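Local coordinates for acetyl-CoA acetyltransferase (Bacillus anthracis, PDB 3SS6), which probably catalyses the thiolase reaction, the reversible condensation of two acetyl-CoA molecules to acetoacetyl-CoA and free CoA, at residues 12-17 and 198-203; 17-22 and 218-223. All coordinates share one frame; numbering follows the deposited sequence. Where two conformers were deposited one is given.

Interaction 1: 12-17 and 198-203; sequences AVRSPI and DDQIVP
R14 and Q200 each start from the crowded first torsion, CG lying between the backbone N and the carbonyl carbon (chi1 63° and 75°), and then run out extended, so that a guanidinium and an amide meet obliquely with their planes nearly perpendicular, 87° apart. R14 NE lies 2.9 Å from Q200 OE1 and donates to it almost within the guanidinium plane, reaching a lone pair of the amide oxygen. Water 1 and S362 OG also donate to OE1, so three donors grip this oxygen. The backbones themselves are joined by two bonds: R14 N gives to Q200 O at 2.9 Å, nearly along the C=O axis, and V202 N gives to R14 O at 2.8 Å. I201 runs alongside the arginine and lays CG1 over the centre of one guanidinium face, 3.8 Å above the plane. Arginine suits this buried place because its charge is answered: NH1 hydrogen-bonds to S15 O and forms a salt bridge with D218 OD1, while F197 makes a cation-pi contact. Branched V13 and V202 pack CB to CG2 at 3.7 Å, and P16 CG touches I201 CG2. V13 and S15 pair with strand 252-262, while R14 between them uses its backbone on the other side of strand 7-19 to take the loop 198-203 in a single parallel beta bridge, within the thiolase fold.

Interaction 2: 17-22 and 218-223; sequences IGTFGG and DEHPRA. With SO4 (sulfate ion), chain C.
A type II beta turn, T19 to G22, finishes the strand 7-19 of the thiolase core, and the loop 218-223 holds the strand end and the turn with two acidic side chains. D218 OD1 accepts a hydrogen bond from I17 N at 2.8 Å through its anti lone pair; the same oxygen has a second, charged partner in R14, so the carboxylate's charge is probably balanced by the arginine in this buried spot. Next along the chain, E219 N donates to I17 O at 3.1 Å, almost straight and nearly along the C=O axis, and water 2 links that carbonyl to H220 N. E219 places CG between its backbone N and carbonyl carbon (chi1 61°) and then extends, which carries OE2 across to T19 N, 2.9 Å away and again on the anti lone pair. The T19 hydroxyl, OG1, lies 3.2 Å from E219 OE2, at best a weak bond, and A23 N adds a further donor, so one carboxylate oxygen gathers the turn. Glycines fit here: G21 has positive phi (74°), and G22 CA passes 3.5 Å from E219 OE2, where a beta carbon would collide with it. T19 CG2 meets H220 ND1 obliquely at 3.5 Å. Farther on, A223 N binds O1 of a sulfate, probably from the crystallisation liquor, at 2.8 Å. Around the contact, I17 and H220 lean on N252 of strand 252-262, P221 packs on helix 174-194 and helix 345-348, and F20 reaches R132 and L137 of two other subunits.

Overall arrangement
The centres of interactions 1 and 2 lie about 14 Å apart on successive parts of strand 7-19, which is flanked in the large mixed sheet by strands 252-262 and 275-284. They share I17 and are joined by the salt bridge from R14 NH1 of the first to D218 OD1 of the second, 2.8 Å long. Along the chain the segments alternate, 12-17 then 17-22, followed by 198-203 and 218-223, so two loops on either side of the small hairpin 204-207 and 212-215 return to one strand in the same order. A region distant in sequence is thereby fastened to the strand within the N-terminal thiolase domain.

Interaction 1: 12-17 and 198-203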
loop_
_atom_site.group_PDB
_atom_site.type_symbol
_atom_site.label_atom_id
_atom_site.label_comp_id
_atom_site.label_asym_id
_atom_site.label_seq_id
_atom_site.Cartn_x
_atom_site.Cartn_y
_atom_site.Cartn_z
ATOM N N ALA A 12 17.398 -34.039 16.103
ATOM C CA ALA A 12 16.970 -32.742 16.603
ATOM C C ALA A 12 17.961 -31.707 16.103
ATOM O O ALA A 12 19.107 -31.672 16.554
ATOM C CB ALA A 12 16.927 -32.754 18.125
ATOM N N VAL A 13 17.530 -30.885 15.154
ATOM C CA VAL A 13 18.434 -29.936 14.509
ATOM C C VAL A 13 17.773 -28.576 14.340
ATOM O O VAL A 13 16.553 -28.458 14.432
ATOM C CB VAL A 13 18.911 -30.441 13.137
ATOM C CG1 VAL A 13 19.851 -31.634 13.309
ATOM C CG2 VAL A 13 17.723 -30.793 12.240
ATOM N N ARG A 14 18.578 -27.546 14.086
ATOM C CA ARG A 14 18.017 -26.209 13.912
ATOM C C ARG A 14 18.897 -25.378 13.007
ATOM O O ARG A 14 20.068 -25.665 12.849
ATOM C CB ARG A 14 17.907 -25.508 15.267
ATOM C CG ARG A 14 19.273 -25.278 15.965
ATOM C CD ARG A 14 19.062 -24.465 17.252
ATOM N NE ARG A 14 20.271 -24.090 18.003
ATOM C CZ ARG A 14 20.986 -22.982 17.786
ATOM N NH1 ARG A 14 20.677 -22.148 16.787
ATOM N NH2 ARG A 14 22.025 -22.705 18.570
ATOM N N SER A 15 18.329 -24.339 12.404
ATOM C CA SER A 15 19.172 -23.350 11.734
ATOM C C SER A 15 19.884 -22.553 12.820
ATOM O O SER A 15 19.471 -22.582 13.986
ATOM C CB SER A 15 18.304 -22.405 10.894
ATOM O OG SER A 15 17.518 -21.556 11.728
ATOM N N PRO A 16 20.942 -21.814 12.450
ATOM C CA PRO A 16 21.367 -20.777 13.391
ATOM C C PRO A 16 20.247 -19.737 13.445
ATOM O O PRO A 16 19.399 -19.692 12.543
ATOM C CB PRO A 16 22.625 -20.167 12.726
ATOM C CG PRO A 16 22.916 -21.020 11.507
ATOM C CD PRO A 16 21.599 -21.676 11.142
ATOM N N ILE A 17 20.247 -18.913 14.488
ATOM C CA ILE A 17 19.202 -17.897 14.639
ATOM C C ILE A 17 19.719 -16.560 14.118
ATOM O O ILE A 17 20.729 -16.040 14.605
ATOM C CB ILE A 17 18.743 -17.781 16.103
ATOM C CG1 ILE A 17 18.149 -19.118 16.572
ATOM C CG2 ILE A 17 17.716 -16.653 16.251
ATOM C CD1 ILE A 17 17.976 -19.226 18.078
ATOM N N ASP A 198 27.650 -27.001 17.652
ATOM C CA ASP A 198 28.140 -27.437 16.350
ATOM C C ASP A 198 27.290 -28.547 15.736
ATOM O O ASP A 198 26.930 -28.488 14.559
ATOM C CB ASP A 198 29.580 -27.949 16.487
ATOM C CG ASP A 198 30.584 -26.839 16.650
ATOM O OD1 ASP A 198 30.189 -25.662 16.732
ATOM O OD2 ASP A 198 31.791 -27.152 16.704
ATOM N N ASP A 199 26.976 -29.565 16.529
ATOM C CA ASP A 199 26.254 -30.741 16.038
ATOM C C ASP A 199 24.811 -30.426 15.650
ATOM O O ASP A 199 24.284 -30.953 14.665
ATOM C CB ASP A 199 26.241 -31.853 17.093
ATOM C CG ASP A 199 27.606 -32.477 17.318
ATOM O OD1 ASP A 199 28.406 -32.532 16.362
ATOM O OD2 ASP A 199 27.868 -32.922 18.457
ATOM N N GLN A 200 24.161 -29.579 16.442
ATOM C CA GLN A 200 22.738 -29.344 16.246
ATOM C C GLN A 200 22.412 -28.345 15.136
ATOM O O GLN A 200 21.286 -28.322 14.655
ATOM C CB GLN A 200 22.079 -28.883 17.548
ATOM C CG GLN A 200 22.395 -27.431 17.931
ATOM C CD GLN A 200 22.038 -27.122 19.371
ATOM O OE1 GLN A 200 21.185 -26.274 19.645
ATOM N NE2 GLN A 200 22.698 -27.809 20.307
ATOM N N ILE A 201 23.386 -27.533 14.733
ATOM C CA ILE A 201 23.125 -26.463 13.765
ATOM C C ILE A 201 23.295 -26.936 12.330
ATOM O O ILE A 201 24.274 -27.622 11.997
ATOM C CB ILE A 201 24.007 -25.214 14.024
ATOM C CG1 ILE A 201 23.479 -24.444 15.239
ATOM C CG2 ILE A 201 24.017 -24.286 12.801
ATOM C CD1 ILE A 201 24.367 -23.283 15.687
ATOM N N VAL A 202 22.309 -26.597 11.507
ATOM C CA VAL A 202 22.323 -26.854 10.071
ATOM C C VAL A 202 22.576 -25.526 9.371
ATOM O O VAL A 202 21.777 -24.603 9.491
ATOM C CB VAL A 202 20.943 -27.353 9.616
ATOM C CG1 VAL A 202 20.914 -27.598 8.119
ATOM C CG2 VAL A 202 20.553 -28.623 10.387
ATOM N N PRO A 203 23.693 -25.415 8.642
ATOM C CA PRO A 203 23.965 -24.139 7.971
ATOM C C PRO A 203 22.955 -23.870 6.866
ATOM O O PRO A 203 22.494 -24.797 6.193
ATOM C CB PRO A 203 25.362 -24.341 7.378
ATOM C CG PRO A 203 25.533 -25.821 7.301
ATOM C CD PRO A 203 24.797 -26.374 8.480
HETATM O O HOH W 1 21.117 -24.012 21.229
#

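Interaction 2: 17-22 and 218-223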
loop_
_atom_site.group_PDB
_atom_site.type_symbol
_atom_site.label_atom_id
_atom_site.label_comp_id
_atom_site.label_asym_id
_atom_site.label_seq_id
_atom_site.Cartn_x
_atom_site.Cartn_y
_atom_site.Cartn_z
ATOM N N ILE A 17 20.247 -18.913 14.488
ATOM C CA ILE A 17 19.202 -17.897 14.639
ATOM C C ILE A 17 19.719 -16.560 14.118
ATOM O O ILE A 17 20.729 -16.040 14.605
ATOM C CB ILE A 17 18.743 -17.781 16.103
ATOM C CG1 ILE A 17 18.149 -19.118 16.572
ATOM C CG2 ILE A 17 17.716 -16.653 16.251
ATOM C CD1 ILE A 17 17.976 -19.226 18.078
ATOM N N GLY A 18 19.024 -16.026 13.118
ATOM C CA GLY A 18 19.363 -14.737 12.533
ATOM C C GLY A 18 18.774 -13.559 13.298
ATOM O O GLY A 18 17.752 -13.688 13.981
ATOM N N THR A 19 19.439 -12.410 13.201
ATOM C CA THR A 19 18.908 -11.178 13.782
ATOM C C THR A 19 17.997 -10.489 12.776
ATOM O O THR A 19 18.062 -10.755 11.582
ATOM C CB THR A 19 20.025 -10.198 14.197
ATOM O OG1 THR A 19 20.867 -9.920 13.070
ATOM C CG2 THR A 19 20.855 -10.779 15.317
ATOM N N PHE A 20 17.136 -9.609 13.269
ATOM C CA PHE A 20 16.196 -8.914 12.397
ATOM C C PHE A 20 16.920 -8.098 11.344
ATOM O O PHE A 20 17.761 -7.251 11.662
ATOM C CB PHE A 20 15.267 -8.024 13.221
ATOM C CG PHE A 20 14.054 -7.558 12.460
ATOM C CD1 PHE A 20 14.000 -6.284 11.930
ATOM C CD2 PHE A 20 12.983 -8.419 12.250
ATOM C CE1 PHE A 20 12.880 -5.865 11.218
ATOM C CE2 PHE A 20 11.866 -8.006 11.545
ATOM C CZ PHE A 20 11.823 -6.729 11.025
ATOM N N GLY A 21 16.602 -8.364 10.083
ATOM C CA GLY A 21 17.277 -7.694 8.986
ATOM C C GLY A 21 18.688 -8.209 8.771
ATOM O O GLY A 21 19.473 -7.596 8.039
ATOM N N GLY A 22 19.002 -9.342 9.399
ATOM C CA GLY A 22 20.340 -9.927 9.338
ATOM C C GLY A 22 20.528 -10.937 8.213
ATOM O O GLY A 22 20.066 -10.731 7.090
ATOM N N ASP A 218 24.895 -18.538 15.151
ATOM C CA ASP A 218 23.907 -17.647 15.765
ATOM C C ASP A 218 24.452 -16.224 15.800
ATOM O O ASP A 218 25.592 -15.999 16.227
ATOM C CB ASP A 218 23.610 -18.123 17.190
ATOM C CG ASP A 218 22.961 -19.500 17.225
ATOM O OD1 ASP A 218 21.925 -19.698 16.544
ATOM O OD2 ASP A 218 23.483 -20.384 17.944
ATOM N N GLU A 219 23.659 -15.251 15.360
ATOM C CA GLU A 219 24.231 -13.916 15.245
ATOM C C GLU A 219 23.696 -12.902 16.256
ATOM O O GLU A 219 24.172 -11.762 16.292
ATOM C CB GLU A 219 24.192 -13.387 13.798
ATOM C CG GLU A 219 22.814 -13.262 13.243
ATOM C CD GLU A 219 22.744 -12.648 11.837
ATOM O OE1 GLU A 219 23.764 -12.255 11.223
ATOM O OE2 GLU A 219 21.621 -12.546 11.343
ATOM N N HIS A 220 22.763 -13.325 17.110
ATOM C CA HIS A 220 22.217 -12.407 18.115
ATOM C C HIS A 220 23.153 -12.148 19.307
ATOM O O HIS A 220 23.177 -11.044 19.833
ATOM C CB HIS A 220 20.835 -12.859 18.625
ATOM C CG HIS A 220 20.024 -11.744 19.210
ATOM N ND1 HIS A 220 19.295 -10.871 18.430
ATOM C CD2 HIS A 220 19.843 -11.344 20.491
ATOM C CE1 HIS A 220 18.688 -9.990 19.205
ATOM N NE2 HIS A 220 19.004 -10.253 20.459
ATOM N N PRO A 221 23.903 -13.167 19.760
ATOM C CA PRO A 221 24.748 -12.901 20.929
ATOM C C PRO A 221 25.774 -11.809 20.645
ATOM O O PRO A 221 26.352 -11.781 19.550
ATOM C CB PRO A 221 25.431 -14.246 21.174
ATOM C CG PRO A 221 24.375 -15.251 20.715
ATOM C CD PRO A 221 23.836 -14.605 19.443
ATOM N N ARG A 222 25.989 -10.926 21.618
ATOM C CA ARG A 222 26.849 -9.760 21.434
ATOM C C ARG A 222 27.951 -9.687 22.477
ATOM O O ARG A 222 27.673 -9.597 23.668
ATOM C CB ARG A 222 26.043 -8.468 21.549
ATOM C CG ARG A 222 24.933 -8.283 20.533
ATOM C CD ARG A 222 24.092 -7.051 20.910
ATOM N NE ARG A 222 24.886 -5.818 20.918
ATOM C CZ ARG A 222 24.425 -4.627 21.299
ATOM N NH1 ARG A 222 23.170 -4.499 21.714
ATOM N NH2 ARG A 222 25.218 -3.561 21.270
ATOM N N ALA A 223 29.194 -9.679 22.026
ATOM C CA ALA A 223 30.318 -9.530 22.949
ATOM C C ALA A 223 30.335 -8.140 23.594
ATOM O O ALA A 223 30.907 -7.953 24.673
ATOM C CB ALA A 223 31.628 -9.807 22.230
HETATM S S SO4 C . 29.448 -8.290 18.791
HETATM O O1 SO4 C . 29.422 -9.692 19.218
HETATM O O2 SO4 C . 30.598 -8.083 17.910
HETATM O O3 SO4 C . 28.216 -7.973 18.067
HETATM O O4 SO4 C . 29.567 -7.406 19.953
HETATM O O HOH W 2 21.287 -15.794 17.315
#